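Local atomic coordinates of putative exported protein (Bordetella pertussis Tohama I, PDB entry 2PFZ), a protein that binds pyroglutamic acid in the periplasm as a DctP-type solute receptor, probably delivering it to a tripartite ATP-independent periplasmic (TRAP) transporter. Residues A118-G123 with K241-K246; T185-K190 with N247-E252; D25-S28 with L34-T37; K215-D218 with T224-A227; L139-Y144 with K150-V155. All coordinates share one frame; numbering follows the deposited sequence.

Contact 1. Residues A118-G123 with K241-K246; sequences AWPPQG and KLSQEK. With PCA (pyroglutamic acid), chain B.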
# COMPACT_ATOMS: atom_id res chain seq x y z
N ALA A 118 -6.01 -3.35 -0.57
CA ALA A 118 -4.72 -3.96 -0.27
C ALA A 118 -3.93 -4.22 -1.54
O ALA A 118 -4.47 -4.72 -2.52
CB ALA A 118 -4.92 -5.28 0.48
N TRP A 119 -2.65 -3.88 -1.50
CA TRP A 119 -1.66 -4.39 -2.45
C TRP A 119 -1.53 -5.90 -2.19
O TRP A 119 -1.90 -6.38 -1.12
CB TRP A 119 -0.29 -3.74 -2.17
CG TRP A 119 -0.12 -2.32 -2.64
CD1 TRP A 119 -0.40 -1.18 -1.95
CD2 TRP A 119 0.44 -1.91 -3.88
NE1 TRP A 119 -0.05 -0.07 -2.69
CE2 TRP A 119 0.45 -0.49 -3.90
CE3 TRP A 119 0.91 -2.60 -5.00
CZ2 TRP A 119 0.94 0.24 -4.97
CZ3 TRP A 119 1.39 -1.88 -6.08
CH2 TRP A 119 1.41 -0.47 -6.05
N PRO A 120 -0.99 -6.65 -3.17
CA PRO A 120 -0.75 -8.09 -2.96
C PRO A 120 0.29 -8.41 -1.87
O PRO A 120 1.03 -7.52 -1.41
CB PRO A 120 -0.30 -8.57 -4.34
CG PRO A 120 -0.91 -7.48 -5.31
CD PRO A 120 -0.68 -6.25 -4.55
N PRO A 121 0.31 -9.67 -1.39
CA PRO A 121 1.21 -10.04 -0.29
C PRO A 121 2.67 -9.79 -0.61
O PRO A 121 3.13 -10.06 -1.72
CB PRO A 121 0.92 -11.53 -0.11
CG PRO A 121 -0.50 -11.68 -0.59
CD PRO A 121 -0.52 -10.82 -1.81
N GLN A 122 3.38 -9.23 0.36
CA GLN A 122 4.71 -8.70 0.11
C GLN A 122 5.80 -9.73 0.23
O GLN A 122 5.91 -10.40 1.26
CB GLN A 122 5.01 -7.56 1.06
CG GLN A 122 3.91 -6.47 1.02
CD GLN A 122 4.02 -5.51 -0.16
OE1 GLN A 122 3.16 -5.50 -1.06
NE2 GLN A 122 5.02 -4.68 -0.13
N GLY A 123 6.64 -9.80 -0.81
CA GLY A 123 7.76 -10.74 -0.81
C GLY A 123 9.06 -9.99 -0.96
O GLY A 123 9.07 -8.77 -1.04
N LYS A 241 -10.89 -7.36 -5.23
CA LYS A 241 -11.08 -8.40 -6.24
C LYS A 241 -9.90 -8.48 -7.21
O LYS A 241 -9.30 -9.56 -7.39
CB LYS A 241 -12.40 -8.15 -6.99
CG LYS A 241 -12.76 -9.17 -8.09
CD LYS A 241 -13.95 -8.66 -8.93
CE LYS A 241 -14.26 -9.58 -10.14
NZ LYS A 241 -14.34 -11.04 -9.79
N LEU A 242 -9.54 -7.35 -7.83
CA LEU A 242 -8.48 -7.34 -8.84
C LEU A 242 -7.10 -7.58 -8.23
O LEU A 242 -6.24 -8.20 -8.87
CB LEU A 242 -8.50 -6.05 -9.66
CG LEU A 242 -9.58 -5.86 -10.77
CD1 LEU A 242 -11.07 -6.32 -10.42
CD2 LEU A 242 -9.58 -4.41 -11.24
N SER A 243 -6.90 -7.13 -7.00
CA SER A 243 -5.63 -7.32 -6.32
C SER A 243 -5.36 -8.81 -6.14
O SER A 243 -4.29 -9.30 -6.52
CB SER A 243 -5.65 -6.63 -4.96
OG SER A 243 -4.35 -6.69 -4.37
N GLN A 244 -6.34 -9.53 -5.61
CA GLN A 244 -6.17 -10.97 -5.34
C GLN A 244 -6.09 -11.77 -6.63
O GLN A 244 -5.23 -12.64 -6.77
CB GLN A 244 -7.33 -11.49 -4.50
CG GLN A 244 -7.25 -13.01 -4.24
CD GLN A 244 -8.32 -13.49 -3.29
OE1 GLN A 244 -8.58 -14.69 -3.20
NE2 GLN A 244 -8.93 -12.57 -2.56
N GLU A 245 -7.01 -11.48 -7.56
CA GLU A 245 -7.07 -12.19 -8.85
C GLU A 245 -5.78 -12.09 -9.66
O GLU A 245 -5.31 -13.09 -10.23
CB GLU A 245 -8.31 -11.76 -9.64
CG GLU A 245 -9.61 -12.35 -9.04
CD GLU A 245 -10.86 -11.94 -9.79
OE1 GLU A 245 -10.75 -11.34 -10.89
OE2 GLU A 245 -11.96 -12.22 -9.27
N LYS A 246 -5.18 -10.90 -9.69
CA LYS A 246 -3.99 -10.69 -10.52
C LYS A 246 -2.69 -11.15 -9.87
O LYS A 246 -1.65 -11.31 -10.54
CB LYS A 246 -3.90 -9.22 -10.97
CG LYS A 246 -4.94 -8.87 -12.01
CD LYS A 246 -4.82 -7.42 -12.46
CE LYS A 246 -6.13 -6.94 -13.07
NZ LYS A 246 -6.61 -7.74 -14.23
N PCA B . 4.18 -1.76 -4.27
CA PCA B . 4.34 -0.38 -3.77
CB PCA B . 3.92 -0.28 -2.30
CG PCA B . 3.52 -1.69 -1.88
CD PCA B . 3.65 -2.49 -3.14
OE PCA B . 3.31 -3.67 -3.23
C PCA B . 5.81 -0.06 -3.84
O PCA B . 6.23 1.11 -3.79
OXT PCA B . 6.62 -0.99 -3.95
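A chi1 of -174° turns the Ser243 hydroxyl away from its own backbone nitrogen and off helix 222-256 to the carbonyl oxygen of Ala118, while Trp119, its CG beside the backbone N (chi1 -77°), swings its indole the other way, onto the bound pyroglutamic acid. The hydroxyl is the donor: Ser243 OG lies 2.7 Å from Ala118 O, tilted 26° from the plane of that carbonyl. This one bond is the polar core of a small, fully buried interface. Beside it the Pro120 ring packs on the serine hydroxyl, CG 3.7 Å from Ser243 OG. Tyr88 OH also bonds the serine hydroxyl, which therefore has two polar partners in the protein interior. Across the loop from the helix, one face of the Trp119 indole lies under the ligand ring, with CE3 3.3 Å from CD of pyroglutamic acid. Its NE1 is engaged by Asn208, which would help to hold the indole in its orientation. The helix thus anchors the backbone just ahead of a pocket residue. Segment 118-123 links strand 111-118 to strand 123-126, flanked by helix 222-256, by helix 88-107 at Tyr88 and Ser91, and by Leu14 of helix 14-30.

Contact 2. Residues T185-K190 with N247-E252; sequences TGFDTK and NSWYKE. With PCA (pyroglutamic acid), chain B.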
# COMPACT_ATOMS: atom_id res chain seq x y z
N THR A 185 4.30 -4.64 -8.44
CA THR A 185 5.41 -3.68 -8.57
C THR A 185 6.62 -4.26 -9.27
O THR A 185 7.21 -3.62 -10.15
CB THR A 185 5.80 -3.07 -7.23
OG1 THR A 185 4.70 -2.29 -6.76
CG2 THR A 185 7.02 -2.16 -7.36
N GLY A 186 6.98 -5.49 -8.89
CA GLY A 186 8.07 -6.20 -9.58
C GLY A 186 7.87 -6.26 -11.07
O GLY A 186 8.78 -5.94 -11.85
N PHE A 187 6.68 -6.67 -11.49
CA PHE A 187 6.35 -6.75 -12.91
C PHE A 187 6.33 -5.38 -13.58
O PHE A 187 6.97 -5.18 -14.63
CB PHE A 187 5.01 -7.45 -13.12
CG PHE A 187 4.69 -7.74 -14.56
CD1 PHE A 187 5.25 -8.84 -15.20
CD2 PHE A 187 3.83 -6.91 -15.26
CE1 PHE A 187 4.95 -9.11 -16.55
CE2 PHE A 187 3.52 -7.17 -16.61
CZ PHE A 187 4.09 -8.28 -17.24
N ASP A 188 5.61 -4.43 -12.98
CA ASP A 188 5.39 -3.12 -13.61
C ASP A 188 6.66 -2.27 -13.77
O ASP A 188 6.66 -1.30 -14.54
CB ASP A 188 4.35 -2.33 -12.84
CG ASP A 188 2.94 -2.86 -13.02
OD1 ASP A 188 2.62 -3.57 -14.00
OD2 ASP A 188 2.11 -2.53 -12.16
N THR A 189 7.71 -2.62 -13.04
CA THR A 189 8.97 -1.89 -13.09
C THR A 189 10.04 -2.72 -13.80
O THR A 189 11.23 -2.35 -13.84
CB THR A 189 9.46 -1.49 -11.67
OG1 THR A 189 9.66 -2.66 -10.86
CG2 THR A 189 8.50 -0.49 -10.99
N LYS A 190 9.59 -3.84 -14.37
CA LYS A 190 10.48 -4.83 -14.99
C LYS A 190 11.68 -5.17 -14.12
O LYS A 190 12.82 -5.17 -14.59
CB LYS A 190 10.92 -4.34 -16.39
CG LYS A 190 9.77 -4.29 -17.37
CD LYS A 190 10.25 -4.63 -18.78
CE LYS A 190 10.66 -3.40 -19.55
NZ LYS A 190 9.53 -2.96 -20.42
N ASN A 247 -2.74 -11.38 -8.55
CA ASN A 247 -1.54 -11.76 -7.81
C ASN A 247 -0.90 -13.02 -8.41
O ASN A 247 0.33 -13.06 -8.65
CB ASN A 247 -1.87 -11.91 -6.31
CG ASN A 247 -0.66 -12.30 -5.45
OD1 ASN A 247 -0.76 -13.19 -4.60
ND2 ASN A 247 0.48 -11.64 -5.66
N SER A 248 -1.71 -14.05 -8.69
CA SER A 248 -1.16 -15.26 -9.32
C SER A 248 -0.68 -14.96 -10.73
O SER A 248 0.33 -15.48 -11.14
CB SER A 248 -2.16 -16.41 -9.34
OG SER A 248 -3.38 -15.99 -9.91
N TRP A 249 -1.40 -14.10 -11.46
CA TRP A 249 -0.98 -13.72 -12.82
C TRP A 249 0.40 -13.07 -12.80
O TRP A 249 1.25 -13.38 -13.64
CB TRP A 249 -2.03 -12.83 -13.50
CG TRP A 249 -1.76 -12.58 -14.97
CD1 TRP A 249 -2.23 -13.28 -16.03
CD2 TRP A 249 -0.96 -11.52 -15.51
NE1 TRP A 249 -1.77 -12.74 -17.22
CE2 TRP A 249 -0.98 -11.66 -16.92
CE3 TRP A 249 -0.21 -10.48 -14.94
CZ2 TRP A 249 -0.28 -10.79 -17.77
CZ3 TRP A 249 0.49 -9.61 -15.78
CH2 TRP A 249 0.45 -9.78 -17.19
N TYR A 250 0.66 -12.19 -11.82
CA TYR A 250 1.94 -11.49 -11.81
C TYR A 250 3.06 -12.46 -11.49
O TYR A 250 4.11 -12.39 -12.12
CB TYR A 250 1.97 -10.29 -10.85
CG TYR A 250 1.21 -9.09 -11.35
CD1 TYR A 250 1.65 -8.35 -12.48
CD2 TYR A 250 0.05 -8.67 -10.70
CE1 TYR A 250 0.93 -7.24 -12.93
CE2 TYR A 250 -0.66 -7.56 -11.14
CZ TYR A 250 -0.22 -6.86 -12.25
OH TYR A 250 -0.96 -5.78 -12.67
N LYS A 251 2.84 -13.34 -10.52
CA LYS A 251 3.84 -14.34 -10.13
C LYS A 251 4.25 -15.25 -11.31
O LYS A 251 5.44 -15.45 -11.54
CB LYS A 251 3.37 -15.17 -8.93
CG LYS A 251 3.67 -14.50 -7.59
CD LYS A 251 2.60 -14.70 -6.54
CE LYS A 251 2.14 -16.11 -6.39
NZ LYS A 251 1.41 -16.29 -5.08
N GLU A 252 3.27 -15.75 -12.05
CA GLU A 252 3.51 -16.62 -13.20
C GLU A 252 4.14 -15.83 -14.36
O GLU A 252 4.97 -16.35 -15.08
CB GLU A 252 2.22 -17.31 -13.67
CG GLU A 252 1.59 -18.27 -12.65
CD GLU A 252 2.53 -19.38 -12.23
OE1 GLU A 252 2.99 -20.12 -13.11
OE2 GLU A 252 2.81 -19.49 -11.02
N PCA B . 4.18 -1.76 -4.27
CA PCA B . 4.34 -0.38 -3.77
CB PCA B . 3.92 -0.28 -2.30
CG PCA B . 3.52 -1.69 -1.88
CD PCA B . 3.65 -2.49 -3.14
OE PCA B . 3.31 -3.67 -3.23
C PCA B . 5.81 -0.06 -3.84
O PCA B . 6.23 1.11 -3.79
OXT PCA B . 6.62 -0.99 -3.95
O HOH W 1 0.18 -4.36 -14.54
O HOH W 2 -0.20 -3.78 -11.10
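An aromatic cluster of Phe187, Trp249 and Tyr250 fastens helix 183-188, whose Thr185 belongs to the pyroglutamic acid pocket, to the long helix 222-256. The six-membered ring of Trp249 turns its edge to the face of Phe187, centroids 5.3 Å apart and planes at 74°, with Phe187 CZ 3.9 Å from Trp249 CH2. Tyr250 comes to the root of the same side chain: its CD1 is 3.5 Å from Phe187 CB, and the two rings meet obliquely. At Phe187 the first torsion (chi1 -173°) points the ring away from its own backbone N and carries it out to both partners. Asp188 and Tyr250 are bridged by two waters. One donates to Asp188 OD1 and accepts from Tyr250 OH; the other donates both to Asp188 OD2 and to Tyr250 OH, at 2.7 Å from the phenol oxygen. Lys190, with positive phi, closes the helix in a Schellman motif. On the ligand side, Thr185 OG1 accepts the ring N-H of pyroglutamic acid, N to OG1 2.6 Å, in a nearly straight bond of 166°. The direct contact is therefore apolar, whereas solvent mediates its polar fringe; the carboxylate would probably favour the phenol keeping its proton and polarise both waters.

Contact 3. Residues D25-S28 with L34-T37; sequences DVDS and LKIT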
# COMPACT_ATOMS: atom_id res chain seq x y z
N ASP A 25 -17.25 5.48 -12.89
CA ASP A 25 -18.43 5.24 -12.05
C ASP A 25 -18.97 6.52 -11.43
O ASP A 25 -20.18 6.70 -11.33
CB ASP A 25 -18.13 4.21 -10.95
CG ASP A 25 -17.93 2.79 -11.48
OD1 ASP A 25 -18.11 2.54 -12.70
OD2 ASP A 25 -17.58 1.90 -10.66
N VAL A 26 -18.09 7.42 -10.99
CA VAL A 26 -18.54 8.68 -10.38
C VAL A 26 -19.25 9.55 -11.42
O VAL A 26 -20.28 10.17 -11.10
CB VAL A 26 -17.38 9.49 -9.75
CG1 VAL A 26 -17.92 10.82 -9.17
CG2 VAL A 26 -16.68 8.70 -8.66
N ASP A 27 -18.70 9.60 -12.63
CA ASP A 27 -19.32 10.29 -13.75
C ASP A 27 -20.71 9.69 -14.00
O ASP A 27 -21.72 10.40 -13.95
CB ASP A 27 -18.40 10.16 -14.97
CG ASP A 27 -18.78 11.09 -16.11
OD1 ASP A 27 -19.47 12.10 -15.90
OD2 ASP A 27 -18.37 10.80 -17.25
N SER A 28 -20.77 8.38 -14.24
CA SER A 28 -22.03 7.72 -14.57
C SER A 28 -23.09 7.84 -13.47
O SER A 28 -24.24 8.21 -13.75
CB SER A 28 -21.80 6.25 -14.93
OG SER A 28 -23.04 5.61 -15.19
N LEU A 34 -20.07 15.22 -11.37
CA LEU A 34 -18.73 15.18 -10.79
C LEU A 34 -17.75 14.49 -11.73
O LEU A 34 -17.86 13.28 -11.98
CB LEU A 34 -18.74 14.51 -9.41
CG LEU A 34 -17.41 14.43 -8.64
CD1 LEU A 34 -16.73 15.80 -8.56
CD2 LEU A 34 -17.62 13.82 -7.24
N LYS A 35 -16.79 15.27 -12.23
CA LYS A 35 -15.79 14.73 -13.15
C LYS A 35 -14.44 14.75 -12.48
O LYS A 35 -13.96 15.81 -12.08
CB LYS A 35 -15.74 15.50 -14.47
CG LYS A 35 -17.09 15.48 -15.21
CD LYS A 35 -16.90 15.24 -16.69
CE LYS A 35 -18.18 15.53 -17.47
NZ LYS A 35 -19.21 14.48 -17.31
N ILE A 36 -13.83 13.58 -12.35
CA ILE A 36 -12.54 13.48 -11.67
C ILE A 36 -11.44 13.19 -12.68
O ILE A 36 -11.53 12.25 -13.48
CB ILE A 36 -12.54 12.45 -10.53
CG1 ILE A 36 -13.59 12.80 -9.48
CG2 ILE A 36 -11.13 12.35 -9.87
CD1 ILE A 36 -13.94 11.64 -8.53
N THR A 37 -10.42 14.04 -12.66
CA THR A 37 -9.26 13.87 -13.48
C THR A 37 -8.18 13.22 -12.65
O THR A 37 -7.82 13.72 -11.57
CB THR A 37 -8.77 15.23 -14.00
OG1 THR A 37 -9.80 15.82 -14.79
CG2 THR A 37 -7.54 15.07 -14.87
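Val26 and Asp27 meet strand 35-39 and the residue leading into it with two different chemistries. The valine works with both branches. Its CG1 lies 3.6 Å from Leu34 CD2, and CG2 is 4.0 Å from Ile36 CD1, so the methyls are shared between residues two apart along the chain. Asp27 forms a salt bridge with Lys35, OD1 to NZ 2.8 Å, in which the ammonium approaches on the syn side of the carboxylate but 27° out of its plane. The lysine reaches this spot by bending: the chain turns at chi2 and again at chi4 (-75°), bringing NZ back toward the helix. Between these two zones Asp27 CA lies 3.8 Å from Leu34 O. Further out, Ser30 OG ties the end of the helix to the strand's approach, bonding both Val26 O and Leu34 N. Ile36 is backed by Phe22 and Val23 of the same helix. The contact joins the helix and second strand of a beta-alpha-beta unit made of strand 2-6, helix 14-30 and strand 35-39; the two strands pair in parallel, and helix 222-256 packs against Val26 through Ala231 and against Leu34 through Thr224.

Contact 4. Residues K215-D218 with T224-A227; sequences KAFD and TQQA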
# COMPACT_ATOMS: atom_id res chain seq x y z
N LYS A 215 -14.37 19.54 3.20
CA LYS A 215 -14.93 20.80 2.66
C LYS A 215 -15.32 20.65 1.19
O LYS A 215 -16.39 21.12 0.77
CB LYS A 215 -13.93 21.95 2.83
CG LYS A 215 -13.88 22.51 4.23
CD LYS A 215 -13.10 23.83 4.22
CE LYS A 215 -12.65 24.20 5.62
NZ LYS A 215 -11.74 25.39 5.57
N ALA A 216 -14.48 19.96 0.41
CA ALA A 216 -14.77 19.72 -1.01
C ALA A 216 -16.00 18.82 -1.16
O ALA A 216 -16.84 19.03 -2.06
CB ALA A 216 -13.57 19.10 -1.70
N PHE A 217 -16.11 17.81 -0.30
CA PHE A 217 -17.23 16.88 -0.32
C PHE A 217 -18.55 17.62 -0.02
O PHE A 217 -19.58 17.44 -0.72
CB PHE A 217 -16.97 15.79 0.73
CG PHE A 217 -18.07 14.78 0.84
CD1 PHE A 217 -18.17 13.75 -0.09
CD2 PHE A 217 -18.99 14.85 1.88
CE1 PHE A 217 -19.22 12.80 -0.02
CE2 PHE A 217 -20.02 13.91 1.99
CZ PHE A 217 -20.12 12.87 1.04
N ASP A 218 -18.49 18.46 1.01
CA ASP A 218 -19.62 19.23 1.55
C ASP A 218 -20.23 20.21 0.55
O ASP A 218 -21.43 20.55 0.64
CB ASP A 218 -19.17 19.98 2.80
CG ASP A 218 -19.14 19.09 4.03
OD1 ASP A 218 -19.51 17.91 3.94
OD2 ASP A 218 -18.72 19.58 5.10
N THR A 224 -24.99 13.85 -5.58
CA THR A 224 -23.61 13.74 -6.04
C THR A 224 -22.72 13.16 -4.94
O THR A 224 -21.86 12.33 -5.21
CB THR A 224 -23.09 15.10 -6.54
OG1 THR A 224 -23.98 15.57 -7.58
CG2 THR A 224 -21.68 14.98 -7.11
N GLN A 225 -22.93 13.59 -3.70
CA GLN A 225 -22.28 12.96 -2.55
C GLN A 225 -22.55 11.46 -2.52
O GLN A 225 -21.62 10.66 -2.38
CB GLN A 225 -22.79 13.59 -1.25
CG GLN A 225 -22.44 15.05 -1.09
CD GLN A 225 -22.84 15.60 0.25
OE1 GLN A 225 -23.60 14.97 1.00
NE2 GLN A 225 -22.35 16.78 0.56
N GLN A 226 -23.81 11.07 -2.67
CA GLN A 226 -24.18 9.67 -2.59
C GLN A 226 -23.63 8.89 -3.76
O GLN A 226 -23.21 7.75 -3.60
CB GLN A 226 -25.70 9.49 -2.42
CG GLN A 226 -26.19 9.95 -1.03
CD GLN A 226 -25.32 9.39 0.11
OE1 GLN A 226 -25.41 8.21 0.45
NE2 GLN A 226 -24.47 10.25 0.70
N ALA A 227 -23.57 9.54 -4.92
CA ALA A 227 -22.96 8.94 -6.11
C ALA A 227 -21.46 8.63 -5.86
O ALA A 227 -20.97 7.55 -6.21
CB ALA A 227 -23.12 9.87 -7.28
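Phe217 and Gln225 make nearly all of this contact between the short helix 214-218 and the start of helix 222-256, and they do so in two ways. The first is apolar and spread over a ring face. The glutamine lays its chain across one face of the phenyl group: CG sits over that face, 4.1 Å from the ring centroid, a CH-pi arrangement, and Gln225 CB is 3.6 Å from Phe217 CZ. The amide continues along the same face, its plane only 16° from that of the ring, with Gln225 CD 3.7 Å from Phe217 CE2. An extended chain beyond CG is what lets the amide travel past the ring toward the neighbouring backbone.

The second interaction is a hydrogen bond from that amide, Gln225 NE2 to Phe217 O at 3.1 Å. It is noticeably bent, at 143°, and the donor stands above the carbonyl plane, 41° out of it. NE2 also lies 3.8 Å from Asp218 CA, at the last residue of the short helix. Leu228 and Lys229 of the longer helix also touch Phe217.

One side chain therefore serves both as a lid on an aromatic ring and as donor to the carbonyl of the same residue. The bend and out-of-plane approach suggest a modest bond, its position set as much by the stacking of amide on ring as by the carbonyl.

Contact 5. Residues L139-Y144 with K150-V155; sequences LKWRAY and KIAELV. With PCA (pyroglutamic acid), chain B.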
# COMPACT_ATOMS: atom_id res chain seq x y z
N LEU A 139 22.20 -6.30 2.68
CA LEU A 139 21.47 -6.08 1.42
C LEU A 139 21.39 -4.57 1.14
O LEU A 139 21.24 -3.80 2.08
CB LEU A 139 20.07 -6.73 1.49
CG LEU A 139 19.94 -8.21 1.09
CD1 LEU A 139 18.53 -8.74 1.31
CD2 LEU A 139 20.36 -8.39 -0.38
N LYS A 140 21.52 -4.18 -0.13
CA LYS A 140 21.32 -2.79 -0.58
C LYS A 140 19.83 -2.63 -0.86
O LYS A 140 19.38 -2.84 -1.98
CB LYS A 140 22.12 -2.48 -1.86
CG LYS A 140 23.64 -2.52 -1.74
CD LYS A 140 24.31 -1.91 -2.98
CE LYS A 140 24.41 -2.90 -4.14
NZ LYS A 140 24.93 -2.27 -5.39
N TRP A 141 19.08 -2.27 0.17
CA TRP A 141 17.63 -2.44 0.18
C TRP A 141 16.91 -1.16 -0.24
O TRP A 141 17.29 -0.07 0.18
CB TRP A 141 17.26 -2.78 1.61
CG TRP A 141 15.85 -3.14 1.93
CD1 TRP A 141 14.79 -2.29 2.06
CD2 TRP A 141 15.37 -4.44 2.33
NE1 TRP A 141 13.66 -2.98 2.46
CE2 TRP A 141 14.00 -4.30 2.66
CE3 TRP A 141 15.97 -5.71 2.45
CZ2 TRP A 141 13.20 -5.38 3.07
CZ3 TRP A 141 15.18 -6.81 2.86
CH2 TRP A 141 13.80 -6.63 3.17
N ARG A 142 15.90 -1.30 -1.09
CA ARG A 142 15.02 -0.20 -1.44
C ARG A 142 13.78 -0.22 -0.53
O ARG A 142 12.99 -1.18 -0.54
CB ARG A 142 14.62 -0.29 -2.91
CG ARG A 142 13.54 0.74 -3.37
CD ARG A 142 12.13 0.11 -3.37
NE ARG A 142 11.07 1.05 -3.75
CZ ARG A 142 9.81 0.70 -3.98
NH1 ARG A 142 9.44 -0.59 -3.90
NH2 ARG A 142 8.91 1.63 -4.31
N ALA A 143 13.63 0.84 0.26
CA ALA A 143 12.44 1.00 1.07
C ALA A 143 11.44 1.80 0.26
O ALA A 143 11.82 2.55 -0.63
CB ALA A 143 12.76 1.74 2.37
N TYR A 144 10.16 1.60 0.55
CA TYR A 144 9.10 2.43 -0.02
C TYR A 144 8.31 3.13 1.09
O TYR A 144 7.34 3.85 0.83
CB TYR A 144 8.19 1.58 -0.94
CG TYR A 144 7.39 0.47 -0.28
CD1 TYR A 144 7.67 -0.88 -0.55
CD2 TYR A 144 6.35 0.76 0.63
CE1 TYR A 144 6.93 -1.90 0.05
CE2 TYR A 144 5.60 -0.25 1.24
CZ TYR A 144 5.90 -1.59 0.93
OH TYR A 144 5.17 -2.62 1.50
N LYS A 150 12.44 0.43 8.49
CA LYS A 150 12.63 -0.20 9.81
C LYS A 150 12.87 -1.71 9.70
O LYS A 150 13.78 -2.23 10.33
CB LYS A 150 11.44 0.08 10.76
CG LYS A 150 11.63 -0.51 12.15
CD LYS A 150 12.93 0.00 12.80
CE LYS A 150 12.98 -0.31 14.30
NZ LYS A 150 13.84 0.70 15.04
N ILE A 151 12.07 -2.39 8.89
CA ILE A 151 12.25 -3.81 8.64
C ILE A 151 13.65 -4.10 8.12
O ILE A 151 14.34 -5.01 8.62
CB ILE A 151 11.18 -4.38 7.67
CG1 ILE A 151 9.78 -4.26 8.33
CG2 ILE A 151 11.54 -5.83 7.25
CD1 ILE A 151 8.58 -4.55 7.44
N ALA A 152 14.09 -3.32 7.13
CA ALA A 152 15.45 -3.43 6.60
C ALA A 152 16.47 -3.34 7.74
O ALA A 152 17.33 -4.22 7.90
CB ALA A 152 15.72 -2.36 5.53
N GLU A 153 16.34 -2.30 8.57
CA GLU A 153 17.30 -2.11 9.64
C GLU A 153 17.28 -3.30 10.59
O GLU A 153 18.32 -3.69 11.14
CB GLU A 153 17.02 -0.82 10.41
CG GLU A 153 17.38 0.43 9.62
CD GLU A 153 16.80 1.69 10.23
OE1 GLU A 153 16.21 1.61 11.34
OE2 GLU A 153 16.93 2.76 9.61
N LEU A 154 16.10 -3.88 10.79
CA LEU A 154 15.97 -4.95 11.77
C LEU A 154 16.54 -6.27 11.26
O LEU A 154 16.82 -7.15 12.08
CB LEU A 154 14.54 -5.09 12.30
CG LEU A 154 14.06 -3.96 13.23
CD1 LEU A 154 12.57 -4.09 13.46
CD2 LEU A 154 14.84 -3.88 14.57
N VAL A 155 16.70 -6.42 9.94
CA VAL A 155 17.33 -7.62 9.39
C VAL A 155 18.81 -7.39 9.05
O VAL A 155 19.48 -8.29 8.53
CB VAL A 155 16.55 -8.25 8.17
CG1 VAL A 155 15.16 -8.72 8.60
CG2 VAL A 155 16.48 -7.30 6.95
N PCA B . 4.18 -1.76 -4.27
CA PCA B . 4.34 -0.38 -3.77
CB PCA B . 3.92 -0.28 -2.30
CG PCA B . 3.52 -1.69 -1.88
CD PCA B . 3.65 -2.49 -3.14
OE PCA B . 3.31 -3.67 -3.23
C PCA B . 5.81 -0.06 -3.84
O PCA B . 6.23 1.11 -3.79
OXT PCA B . 6.62 -0.99 -3.95
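The close part of this contact is the indole of Trp141 under the methyl group of Ala152, and the looser part is the benzo end of the same ring. Ala152 CB stands 3.6 Å from the centroid of the five-membered ring and only 7° off its normal, a CH-pi contact almost straight over the face; its nearest single atom is Trp141 CD1. A chi1 of -174° extends the tryptophan ring from strand to helix. Toward the six-membered ring the fit slackens: Trp141 CZ3 is 4.3 Å from Val155 CG2, which comes in obliquely. Beyond these, the polar ends of Lys150 and Glu153 belong to the exposed outer side of the helix.

The other surface of the strand has a polar task. Arg142, directed away from the helix, holds the carboxylate of pyroglutamic acid in a two-pronged grip, NH1 to OXT 2.8 Å and NH2 to O 2.8 Å. Val162 O accepts from its NE and so helps orient the guanidinium group, while Tyr144 CB packs over one guanidinium face. The Tyr144 ring spreads beneath the ligand, whose CB lies 3.8 Å above its plane. This paired grip of Arg142 matches the carboxylate of the bound acid and probably contributes much of its binding.

Strand 140-143, helix 146-155 and strand 158-161 form a beta-alpha-beta unit, in which Pro159 touches both Trp141 and Ala152. Strand 140-143 runs between 158-161 and 178-181 in the mixed sheet, and helix 266-287 reaches Ile151 through Met279.

In the fold
Contacts 1, 2 and 5 all touch pyroglutamic acid, and contacts 1 and 5 are buried throughout, whereas contacts 2, 3 and 4 are partly buried. Contacts 1, 2 and 4 all use helix 222-256, which runs from contact 4 to the segments that carry pocket residues in contacts 1 and 2: the centres of contacts 2 and 4 are about 36 Å apart. Contacts 3 and 4 are neighbours, meeting where Leu34 packs on Thr224, and lie across the chain's centre from contact 5. The chemistry follows position: a buried hydroxyl-carbonyl bond in contact 1, a methyl on an indole in contact 5, and, nearer solvent, waters, a salt bridge and an amide laid on a ring.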